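Local coordinates for protein tryptophan halogenase superfamily (Brevundimonas sp. BAL3, PDB 6FRL) that is a flavin-dependent halogenase that installs halogen on an organic substrate, preferring bromination over chlorination, at residues 207-210 with 211-215. Residues are numbered along the deposited sequence; the frame is centred on the assembly and turned at random.
Sequences LTLD and DGREV
With CG anti to its carbonyl carbon (chi1 -51°), L209 turns CD1 toward R213, whose chain bends at chi3 (-72°) to bring the guanidinium flat against that methyl. L209 CD1 sits over the centre of that flat group, 3.8 Å from R213 CZ, while L209 CD2 reaches V215 CG2 at 4.0 Å. The other half of the arrangement belongs to D211. Its carboxylate meets the edge of the same guanidinium, nearly in its plane: R213 NH2 lies 3.0 Å from D211 OD2 on the syn side, and R213 NE donates to that oxygen too, with a weaker bond to OD1. The arginine thus combines a salt bridge at its edge with an apolar cover on one face, which should limit its rotation.

D211 OD1 also accepts from the backbone N of R213 at 3.0 Å, closing an Asx turn inside the loop. A type I turn from L209 to G212 reverses the chain; its bond from G212 N to L209 O approaches from above the carbonyl plane. G212 has positive phi (95°), the conformation that glycine adopts readily at the bulge position. Beyond the turn, L209 N reaches R213 O at 2.8 Å, almost straight, and L207 and V215 exchange two backbone bonds as an antiparallel hydrogen-bonded pair. T208 and E214 share the opposite face, their polar ends engaged by E196 and R205, respectively.

I188 touches L209, R213 and V215, and V15 meets L207 and V215, which packs the face of L207 and V215 against the six-stranded sheet holding strands 13-17 and 186-189. The whole is a 3:5 beta hairpin, a type I turn plus G1 bulge with an Asx turn at D211, joining central strand 204-209 to edge strand 214-216 of a three-stranded antiparallel sheet.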
loop_
_atom_site.group_PDB
_atom_site.type_symbol
_atom_site.label_atom_id
_atom_site.label_comp_id
_atom_site.label_asym_id
_atom_site.label_seq_id
_atom_site.Cartn_x
_atom_site.Cartn_y
_atom_site.Cartn_z
ATOM N N LEU B 207 36.055 9.749 -13.404
ATOM C CA LEU B 207 36.236 9.060 -14.682
ATOM C C LEU B 207 37.458 9.635 -15.393
ATOM O O LEU B 207 37.674 10.843 -15.361
ATOM C CB LEU B 207 35.035 9.261 -15.599
ATOM C CG LEU B 207 33.636 8.996 -15.100
ATOM C CD1 LEU B 207 32.645 9.312 -16.201
ATOM C CD2 LEU B 207 33.493 7.554 -14.682
ATOM N N THR B 208 38.232 8.767 -16.041
ATOM C CA THR B 208 39.359 9.186 -16.865
ATOM C C THR B 208 38.961 8.996 -18.319
ATOM O O THR B 208 38.667 7.871 -18.759
ATOM C CB THR B 208 40.658 8.403 -16.527
ATOM O OG1 THR B 208 41.129 8.775 -15.214
ATOM C CG2 THR B 208 41.779 8.670 -17.561
ATOM N N LEU B 209 38.959 10.098 -19.071
ATOM C CA LEU B 209 38.551 10.059 -20.485
ATOM C C LEU B 209 39.695 9.574 -21.380
ATOM O O LEU B 209 40.834 9.493 -20.929
ATOM C CB LEU B 209 38.071 11.442 -20.919
ATOM C CG LEU B 209 37.028 12.120 -20.023
ATOM C CD1 LEU B 209 36.495 13.408 -20.642
ATOM C CD2 LEU B 209 35.867 11.167 -19.733
ATOM N N ASP B 210 39.380 9.242 -22.637
ATOM C CA ASP B 210 40.394 8.908 -23.683
ATOM C C ASP B 210 41.472 9.972 -23.851
ATOM O O ASP B 210 42.632 9.632 -23.979
ATOM C CB ASP B 210 39.741 8.661 -25.067
ATOM C CG ASP B 210 39.531 7.184 -25.386
ATOM O OD1 ASP B 210 40.159 6.298 -24.770
ATOM O OD2 ASP B 210 38.740 6.904 -26.303
ATOM N N ASP B 211 41.094 11.245 -23.829
ATOM C CA ASP B 211 42.063 12.354 -23.886
ATOM C C ASP B 211 42.815 12.656 -22.565
ATOM O O ASP B 211 43.666 13.552 -22.540
ATOM C CB ASP B 211 41.438 13.638 -24.515
ATOM C CG ASP B 211 40.369 14.299 -23.648
ATOM O OD1 ASP B 211 40.406 14.183 -22.409
ATOM O OD2 ASP B 211 39.485 14.975 -24.225
ATOM N N GLY B 212 42.491 11.951 -21.479
ATOM C CA GLY B 212 43.198 12.096 -20.204
ATOM C C GLY B 212 42.560 13.066 -19.216
ATOM O O GLY B 212 43.026 13.170 -18.068
ATOM N N ARG B 213 41.501 13.764 -19.629
ATOM C CA ARG B 213 40.733 14.577 -18.689
ATOM C C ARG B 213 40.109 13.687 -17.618
ATOM O O ARG B 213 39.773 12.514 -17.856
ATOM C CB ARG B 213 39.624 15.385 -19.393
ATOM C CG ARG B 213 40.085 16.636 -20.145
ATOM C CD ARG B 213 38.903 17.362 -20.769
ATOM N NE ARG B 213 38.361 16.622 -21.923
ATOM C CZ ARG B 213 37.106 16.713 -22.378
ATOM N NH1 ARG B 213 36.215 17.538 -21.801
ATOM N NH2 ARG B 213 36.735 15.989 -23.437
ATOM N N GLU B 214 39.968 14.263 -16.437
ATOM C CA GLU B 214 39.277 13.627 -15.349
ATOM C C GLU B 214 37.934 14.314 -15.157
ATOM O O GLU B 214 37.860 15.527 -15.263
ATOM C CB GLU B 214 40.097 13.708 -14.055
ATOM C CG GLU B 214 41.335 12.790 -14.056
ATOM C CD GLU B 214 41.939 12.526 -12.705
ATOM O OE1 GLU B 214 41.621 13.216 -11.723
ATOM O OE2 GLU B 214 42.745 11.586 -12.624
ATOM N N VAL B 215 36.887 13.524 -14.882
ATOM C CA VAL B 215 35.570 14.036 -14.488
ATOM C C VAL B 215 35.288 13.505 -13.099
ATOM O O VAL B 215 35.053 12.302 -12.899
ATOM C CB VAL B 215 34.453 13.582 -15.444
ATOM C CG1 VAL B 215 33.144 14.276 -15.082
ATOM C CG2 VAL B 215 34.859 13.838 -16.901
#